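Local coordinates for ZYG-9 (Caenorhabditis elegans, PDB 2OF3), which organises microtubules and spindle poles during mitosis and meiosis in the one-cell embryo, and is needed to position the oocyte nucleus, at residues A[125-138]-A[159-172]. Numbering follows the deposited sequence.
Sequences MSQEEVSAFVPYLL and LSDVVGPLKMTPML
Three helices of the TOG domain, a fold built from HEAT-type helical repeats, meet here. Helix 127-139 packs against the C-terminal end of helix 146-163 and against the next helix, 165-174. No hydrogen bond crosses the contact, which is held mainly by apolar side chains. Met171 is a knob in a hole formed by Val130, Ser131, Val134 and Pro135. Met171 SD rests on Pro135 CD at 3.8 Å. The bend at the last torsion (chi3 -59°) turns Met171 CE onto Val130 CG1 at 3.6 Å. CE also touches Val134 CG1, as does the methyl of Met168. Leu159 CD1 meets the other branch of Val134, CG2, at 3.9 Å, the two side chains sliding past each other in opposite directions. Leu159 CD1 also meets the edge of the Phe133 ring near the ring plane. The side chains of Leu159 and Met125 cross at about a right angle, with Leu159 CD2 3.8 Å from Met125 SD. Met125 SD also lies 3.9 Å from Val162 CG1, and Ile118 of helix 101-120 touches both residues. An alanine in place of Met125 would lack the sulfur and methyl that meet Leu159 CD2, and would probably open a gap beside Leu159 and Val162. Ser126 and Glu129 form a capping box at the start of helix 127-139. At the far end, Leu138 CD2 packs on Leu172 CD2. Nearer the helix start, Val130 and Val163 meet tip to tip, with their CG2 methyls 3.6 Å apart.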
ATOM      1  N   MET A 125      -5.856 -12.107   3.570  1.00 25.35           N
ATOM      2  CA  MET A 125      -6.352 -10.902   2.912  1.00 24.68           C
ATOM      3  C   MET A 125      -6.659 -11.299   1.461  1.00 25.58           C
ATOM      4  O   MET A 125      -5.752 -11.754   0.780  1.00 25.92           O
ATOM      5  CB  MET A 125      -5.270  -9.809   2.921  1.00 26.10           C
ATOM      6  CG  MET A 125      -5.238  -8.904   4.084  1.00 25.70           C
ATOM      7  SD  MET A 125      -4.118  -7.520   3.818  1.00 18.18           S
ATOM      8  CE  MET A 125      -5.178  -6.202   3.347  1.00 23.04           C
ATOM      9  N   SER A 126      -7.918 -11.165   1.010  1.00 24.32           N
ATOM     10  CA  SER A 126      -8.313 -11.492  -0.342  1.00 24.12           C
ATOM     11  C   SER A 126      -7.674 -10.534  -1.341  1.00 24.83           C
ATOM     12  O   SER A 126      -7.228  -9.446  -0.981  1.00 23.82           O
ATOM     13  CB  SER A 126      -9.843 -11.413  -0.462  1.00 25.09           C
ATOM     14  OG  SER A 126     -10.329 -10.063  -0.207  1.00 24.59           O
ATOM     15  N   GLN A 127      -7.647 -10.910  -2.607  1.00 25.21           N
ATOM     16  CA  GLN A 127      -7.121 -10.040  -3.635  1.00 28.21           C
ATOM     17  C   GLN A 127      -7.915  -8.717  -3.665  1.00 25.19           C
ATOM     18  O   GLN A 127      -7.340  -7.625  -3.848  1.00 24.01           O
ATOM     19  CB  GLN A 127      -7.253 -10.788  -4.959  1.00 28.27           C
ATOM     20  CG  GLN A 127      -6.758 -10.055  -6.180  1.00 36.59           C
ATOM     21  CD  GLN A 127      -6.320 -11.052  -7.336  1.00 38.17           C
ATOM     22  OE1 GLN A 127      -6.958 -12.122  -7.542  1.00 49.63           O
ATOM     23  NE2 GLN A 127      -5.238 -10.688  -8.080  1.00 45.82           N
ATOM     24  N   GLU A 128      -9.227  -8.819  -3.426  1.00 22.89           N
ATOM     25  CA  GLU A 128     -10.108  -7.671  -3.397  1.00 23.12           C
ATOM     26  C   GLU A 128      -9.740  -6.689  -2.290  1.00 22.20           C
ATOM     27  O   GLU A 128      -9.723  -5.499  -2.537  1.00 20.53           O
ATOM     28  CB  GLU A 128     -11.570  -8.100  -3.204  1.00 23.58           C
ATOM     29  CG  GLU A 128     -12.188  -8.847  -4.447  1.00 23.24           C
ATOM     30  CD  GLU A 128     -11.738 -10.283  -4.582  1.00 27.10           C
ATOM     31  OE1 GLU A 128     -11.184 -10.921  -3.639  1.00 23.76           O
ATOM     32  OE2 GLU A 128     -11.931 -10.807  -5.689  1.00 31.51           O
ATOM     33  N   GLU A 129      -9.503  -7.192  -1.078  1.00 21.50           N
ATOM     34  CA  GLU A 129      -9.106  -6.330   0.038  1.00 22.37           C
ATOM     35  C   GLU A 129      -7.762  -5.672  -0.204  1.00 21.73           C
ATOM     36  O   GLU A 129      -7.603  -4.479   0.086  1.00 20.71           O
ATOM     37  CB  GLU A 129      -8.958  -7.119   1.311  1.00 22.67           C
ATOM     38  CG  GLU A 129     -10.196  -7.727   1.764  1.00 28.60           C
ATOM     39  CD  GLU A 129      -9.955  -8.695   2.932  1.00 33.72           C
ATOM     40  OE1 GLU A 129     -10.083  -9.971   2.675  1.00 26.84           O
ATOM     41  OE2 GLU A 129      -9.654  -8.113   4.056  1.00 28.99           O
ATOM     42  N   VAL A 130      -6.802  -6.446  -0.698  1.00 21.12           N
ATOM     43  CA  VAL A 130      -5.466  -5.928  -1.042  1.00 22.85           C
ATOM     44  C   VAL A 130      -5.529  -4.807  -2.074  1.00 21.48           C
ATOM     45  O   VAL A 130      -4.927  -3.746  -1.903  1.00 21.99           O
ATOM     46  CB  VAL A 130      -4.475  -7.068  -1.513  1.00 22.03           C
ATOM     47  CG1 VAL A 130      -3.096  -6.476  -1.764  1.00 25.52           C
ATOM     48  CG2 VAL A 130      -4.283  -8.137  -0.436  1.00 24.59           C
ATOM     49  N   SER A 131      -6.259  -5.042  -3.145  1.00 21.85           N
ATOM     50  CA  SER A 131      -6.360  -4.107  -4.278  1.00 23.02           C
ATOM     51  C   SER A 131      -7.104  -2.881  -3.892  1.00 20.46           C
ATOM     52  O   SER A 131      -6.860  -1.832  -4.432  1.00 21.45           O
ATOM     53  CB  SER A 131      -7.200  -4.771  -5.388  1.00 23.49           C
ATOM     54  OG  SER A 131      -6.267  -5.272  -6.290  1.00 33.64           O
ATOM     55  N   ALA A 132      -8.072  -3.012  -3.002  1.00 19.76           N
ATOM     56  CA  ALA A 132      -8.837  -1.836  -2.502  1.00 18.65           C
ATOM     57  C   ALA A 132      -7.978  -0.920  -1.637  1.00 19.30           C
ATOM     58  O   ALA A 132      -8.284   0.232  -1.525  1.00 19.30           O
ATOM     59  CB  ALA A 132     -10.061  -2.298  -1.682  1.00 19.31           C
ATOM     60  N   PHE A 133      -6.916  -1.419  -0.999  1.00 18.70           N
ATOM     61  CA  PHE A 133      -6.186  -0.587  -0.036  1.00 18.79           C
ATOM     62  C   PHE A 133      -4.815  -0.120  -0.544  1.00 20.27           C
ATOM     63  O   PHE A 133      -4.495   1.080  -0.502  1.00 19.40           O
ATOM     64  CB  PHE A 133      -6.009  -1.307   1.324  1.00 18.72           C
ATOM     65  CG  PHE A 133      -5.237  -0.459   2.349  1.00 19.36           C
ATOM     66  CD1 PHE A 133      -5.712   0.806   2.738  1.00 19.30           C
ATOM     67  CD2 PHE A 133      -4.065  -0.909   2.902  1.00 20.14           C
ATOM     68  CE1 PHE A 133      -5.006   1.619   3.698  1.00 20.23           C
ATOM     69  CE2 PHE A 133      -3.351  -0.110   3.858  1.00 19.47           C
ATOM     70  CZ  PHE A 133      -3.819   1.148   4.222  1.00 19.33           C
ATOM     71  N   VAL A 134      -4.005  -1.073  -0.985  1.00 20.40           N
ATOM     72  CA  VAL A 134      -2.596  -0.830  -1.287  1.00 21.09           C
ATOM     73  C   VAL A 134      -2.353   0.256  -2.323  1.00 21.15           C
ATOM     74  O   VAL A 134      -1.497   1.084  -2.074  1.00 23.23           O
ATOM     75  CB  VAL A 134      -1.814  -2.159  -1.585  1.00 20.36           C
ATOM     76  CG1 VAL A 134      -0.297  -1.852  -2.016  1.00 20.87           C
ATOM     77  CG2 VAL A 134      -1.865  -3.046  -0.345  1.00 21.70           C
ATOM     78  N   PRO A 135      -3.048   0.261  -3.488  1.00 21.80           N
ATOM     79  CA  PRO A 135      -2.813   1.310  -4.464  1.00 21.86           C
ATOM     80  C   PRO A 135      -3.015   2.709  -3.913  1.00 22.62           C
ATOM     81  O   PRO A 135      -2.290   3.675  -4.340  1.00 22.42           O
ATOM     82  CB  PRO A 135      -3.792   0.955  -5.620  1.00 21.99           C
ATOM     83  CG  PRO A 135      -3.887  -0.515  -5.542  1.00 20.92           C
ATOM     84  CD  PRO A 135      -3.984  -0.734  -4.026  1.00 19.86           C
ATOM     85  N   TYR A 136      -3.932   2.860  -2.958  1.00 21.45           N
ATOM     86  CA  TYR A 136      -4.136   4.209  -2.383  1.00 20.72           C
ATOM     87  C   TYR A 136      -3.116   4.520  -1.318  1.00 21.05           C
ATOM     88  O   TYR A 136      -2.707   5.672  -1.193  1.00 21.52           O
ATOM     89  CB  TYR A 136      -5.528   4.355  -1.797  1.00 21.90           C
ATOM     90  CG  TYR A 136      -6.547   4.119  -2.866  1.00 21.84           C
ATOM     91  CD1 TYR A 136      -6.780   5.091  -3.837  1.00 22.05           C
ATOM     92  CD2 TYR A 136      -7.229   2.889  -2.941  1.00 22.85           C
ATOM     93  CE1 TYR A 136      -7.704   4.862  -4.897  1.00 22.57           C
ATOM     94  CE2 TYR A 136      -8.162   2.619  -4.002  1.00 19.96           C
ATOM     95  CZ  TYR A 136      -8.374   3.625  -4.946  1.00 23.80           C
ATOM     96  OH  TYR A 136      -9.258   3.383  -5.947  1.00 24.66           O
ATOM     97  N   LEU A 137      -2.708   3.513  -0.539  1.00 21.20           N
ATOM     98  CA  LEU A 137      -1.655   3.723   0.473  1.00 21.43           C
ATOM     99  C   LEU A 137      -0.381   4.170  -0.215  1.00 22.67           C
ATOM    100  O   LEU A 137       0.362   5.016   0.342  1.00 22.88           O
ATOM    101  CB  LEU A 137      -1.380   2.463   1.288  1.00 20.61           C
ATOM    102  CG  LEU A 137      -0.214   2.528   2.285  1.00 19.83           C
ATOM    103  CD1 LEU A 137      -0.605   3.333   3.553  1.00 19.82           C
ATOM    104  CD2 LEU A 137       0.151   1.123   2.620  1.00 18.27           C
ATOM    105  N   LEU A 138      -0.117   3.622  -1.404  1.00 22.35           N
ATOM    106  CA  LEU A 138       1.082   3.999  -2.163  1.00 22.18           C
ATOM    107  C   LEU A 138       1.105   5.452  -2.630  1.00 21.98           C
ATOM    108  O   LEU A 138       2.196   6.028  -2.828  1.00 21.98           O
ATOM    109  CB  LEU A 138       1.357   3.007  -3.317  1.00 22.68           C
ATOM    110  CG  LEU A 138       1.685   1.596  -2.875  1.00 20.99           C
ATOM    111  CD1 LEU A 138       1.851   0.737  -4.106  1.00 21.35           C
ATOM    112  CD2 LEU A 138       2.920   1.532  -1.998  1.00 22.47           C
ATOM    113  N   LEU A 159       2.353  -5.305   5.302  1.00 22.94           N
ATOM    114  CA  LEU A 159       1.610  -5.872   4.198  1.00 23.86           C
ATOM    115  C   LEU A 159       2.454  -6.774   3.322  1.00 24.53           C
ATOM    116  O   LEU A 159       1.951  -7.744   2.779  1.00 26.24           O
ATOM    117  CB  LEU A 159       1.023  -4.747   3.320  1.00 23.53           C
ATOM    118  CG  LEU A 159      -0.182  -4.017   3.893  1.00 25.91           C
ATOM    119  CD1 LEU A 159      -0.388  -2.651   3.204  1.00 24.41           C
ATOM    120  CD2 LEU A 159      -1.400  -4.914   3.721  1.00 27.30           C
ATOM    121  N   SER A 160       3.733  -6.457   3.140  1.00 25.39           N
ATOM    122  CA  SER A 160       4.642  -7.298   2.354  1.00 25.75           C
ATOM    123  C   SER A 160       4.729  -8.661   3.011  1.00 25.75           C
ATOM    124  O   SER A 160       4.869  -9.652   2.317  1.00 27.31           O
ATOM    125  CB  SER A 160       6.063  -6.699   2.308  1.00 24.36           C
ATOM    126  OG  SER A 160       6.123  -5.438   1.662  1.00 26.57           O
ATOM    127  N   ASP A 161       4.688  -8.724   4.333  1.00 26.14           N
ATOM    128  CA  ASP A 161       4.678 -10.010   5.025  1.00 28.05           C
ATOM    129  C   ASP A 161       3.390 -10.758   4.823  1.00 27.37           C
ATOM    130  O   ASP A 161       3.436 -11.947   4.647  1.00 28.99           O
ATOM    131  CB  ASP A 161       4.897  -9.873   6.535  1.00 28.29           C
ATOM    132  CG  ASP A 161       6.351  -9.543   6.895  1.00 34.78           C
ATOM    133  OD1 ASP A 161       7.273  -9.804   6.069  1.00 39.89           O
ATOM    134  OD2 ASP A 161       6.582  -9.027   8.029  1.00 41.11           O
ATOM    135  N   VAL A 162       2.249 -10.074   4.890  1.00 25.49           N
ATOM    136  CA  VAL A 162       0.933 -10.687   4.711  1.00 24.99           C
ATOM    137  C   VAL A 162       0.713 -11.114   3.250  1.00 25.67           C
ATOM    138  O   VAL A 162       0.331 -12.292   2.977  1.00 25.82           O
ATOM    139  CB  VAL A 162      -0.184  -9.688   5.097  1.00 24.67           C
ATOM    140  CG1 VAL A 162      -1.532 -10.266   4.792  1.00 24.42           C
ATOM    141  CG2 VAL A 162      -0.088  -9.312   6.581  1.00 24.07           C
ATOM    142  N   VAL A 163       0.986 -10.176   2.312  1.00 24.85           N
ATOM    143  CA  VAL A 163       0.646 -10.307   0.883  1.00 24.02           C
ATOM    144  C   VAL A 163       1.742 -11.054   0.116  1.00 24.95           C
ATOM    145  O   VAL A 163       1.440 -11.870  -0.769  1.00 25.55           O
ATOM    146  CB  VAL A 163       0.296  -8.890   0.237  1.00 24.05           C
ATOM    147  CG1 VAL A 163      -0.018  -8.967  -1.243  1.00 22.15           C
ATOM    148  CG2 VAL A 163      -0.925  -8.211   0.941  1.00 23.65           C
ATOM    149  N   GLY A 164       3.012 -10.767   0.433  1.00 25.12           N
ATOM    150  CA  GLY A 164       4.147 -11.368  -0.241  1.00 25.03           C
ATOM    151  C   GLY A 164       4.613 -10.535  -1.419  1.00 25.68           C
ATOM    152  O   GLY A 164       3.805  -9.867  -2.077  1.00 25.85           O
ATOM    153  N   PRO A 165       5.931 -10.555  -1.703  1.00 26.42           N
ATOM    154  CA  PRO A 165       6.485  -9.825  -2.831  1.00 26.40           C
ATOM    155  C   PRO A 165       5.877 -10.062  -4.187  1.00 26.88           C
ATOM    156  O   PRO A 165       5.713  -9.109  -4.971  1.00 25.94           O
ATOM    157  CB  PRO A 165       7.938 -10.252  -2.815  1.00 25.82           C
ATOM    158  CG  PRO A 165       8.206 -10.286  -1.375  1.00 25.90           C
ATOM    159  CD  PRO A 165       7.014 -11.124  -0.887  1.00 25.82           C
ATOM    160  N   LEU A 166       5.520 -11.304  -4.489  1.00 27.35           N
ATOM    161  CA  LEU A 166       4.953 -11.573  -5.797  1.00 28.22           C
ATOM    162  C   LEU A 166       3.648 -10.862  -6.036  1.00 26.88           C
ATOM    163  O   LEU A 166       3.402 -10.400  -7.131  1.00 27.38           O
ATOM    164  CB  LEU A 166       4.830 -13.097  -6.052  1.00 28.69           C
ATOM    165  CG  LEU A 166       4.149 -13.527  -7.373  1.00 30.49           C
ATOM    166  CD1 LEU A 166       4.943 -13.074  -8.628  1.00 32.24           C
ATOM    167  CD2 LEU A 166       3.941 -15.044  -7.394  1.00 30.41           C
ATOM    168  N   LYS A 167       2.776 -10.790  -5.043  1.00 26.74           N
ATOM    169  CA  LYS A 167       1.508 -10.084  -5.246  1.00 26.04           C
ATOM    170  C   LYS A 167       1.607  -8.578  -4.989  1.00 25.09           C
ATOM    171  O   LYS A 167       0.773  -7.847  -5.479  1.00 26.24           O
ATOM    172  CB  LYS A 167       0.389 -10.643  -4.343  1.00 27.99           C
ATOM    173  CG  LYS A 167      -0.076 -12.072  -4.635  1.00 30.39           C
ATOM    174  CD  LYS A 167      -0.884 -12.175  -5.930  1.00 38.09           C
ATOM    175  CE  LYS A 167      -1.510 -13.613  -6.140  1.00 39.18           C
ATOM    176  NZ  LYS A 167      -2.030 -14.209  -4.822  1.00 43.94           N
ATOM    177  N   MET A 168       2.592  -8.108  -4.209  1.00 24.15           N
ATOM    178  CA  MET A 168       2.805  -6.673  -3.993  1.00 22.32           C
ATOM    179  C   MET A 168       3.436  -5.958  -5.185  1.00 22.57           C
ATOM    180  O   MET A 168       3.088  -4.818  -5.493  1.00 21.56           O
ATOM    181  CB  MET A 168       3.683  -6.460  -2.747  1.00 21.66           C
ATOM    182  CG  MET A 168       2.958  -6.662  -1.340  1.00 20.06           C
ATOM    183  SD  MET A 168       1.617  -5.528  -0.889  1.00 14.63           S
ATOM    184  CE  MET A 168       2.604  -4.130  -0.447  1.00 22.46           C
ATOM    185  N   THR A 169       4.358  -6.628  -5.869  1.00 23.39           N
ATOM    186  CA  THR A 169       5.229  -5.974  -6.867  1.00 23.10           C
ATOM    187  C   THR A 169       4.481  -5.373  -8.026  1.00 23.56           C
ATOM    188  O   THR A 169       4.822  -4.262  -8.425  1.00 25.01           O
ATOM    189  CB  THR A 169       6.359  -6.907  -7.311  1.00 23.22           C
ATOM    190  OG1 THR A 169       7.131  -7.220  -6.156  1.00 23.43           O
ATOM    191  CG2 THR A 169       7.292  -6.271  -8.399  1.00 21.47           C
ATOM    192  N   PRO A 170       3.450  -6.065  -8.579  1.00 24.32           N
ATOM    193  CA  PRO A 170       2.664  -5.438  -9.673  1.00 24.16           C
ATOM    194  C   PRO A 170       2.070  -4.047  -9.307  1.00 23.88           C
ATOM    195  O   PRO A 170       2.008  -3.128 -10.166  1.00 24.56           O
ATOM    196  CB  PRO A 170       1.522  -6.469  -9.913  1.00 24.45           C
ATOM    197  CG  PRO A 170       2.059  -7.777  -9.432  1.00 24.40           C
ATOM    198  CD  PRO A 170       2.993  -7.451  -8.283  1.00 23.89           C
ATOM    199  N   MET A 171       1.641  -3.869  -8.050  1.00 23.35           N
ATOM    200  CA  MET A 171       1.080  -2.586  -7.592  1.00 21.64           C
ATOM    201  C   MET A 171       2.219  -1.580  -7.418  1.00 22.22           C
ATOM    202  O   MET A 171       2.048  -0.405  -7.724  1.00 23.04           O
ATOM    203  CB  MET A 171       0.338  -2.794  -6.258  1.00 21.46           C
ATOM    204  CG  MET A 171      -1.083  -3.518  -6.441  1.00 22.66           C
ATOM    205  SD  MET A 171      -2.030  -3.891  -4.970  1.00 16.31           S
ATOM    206  CE  MET A 171      -0.936  -4.907  -4.118  1.00 17.37           C
ATOM    207  N   LEU A 172       3.369  -2.040  -6.905  1.00 22.75           N
ATOM    208  CA  LEU A 172       4.555  -1.182  -6.778  1.00 23.15           C
ATOM    209  C   LEU A 172       5.060  -0.758  -8.158  1.00 23.40           C
ATOM    210  O   LEU A 172       5.398   0.421  -8.333  1.00 23.26           O
ATOM    211  CB  LEU A 172       5.656  -1.867  -5.987  1.00 21.42           C
ATOM    212  CG  LEU A 172       5.346  -2.005  -4.506  1.00 23.44           C
ATOM    213  CD1 LEU A 172       6.250  -3.092  -4.000  1.00 22.68           C
ATOM    214  CD2 LEU A 172       5.592  -0.649  -3.762  1.00 21.04           C
TER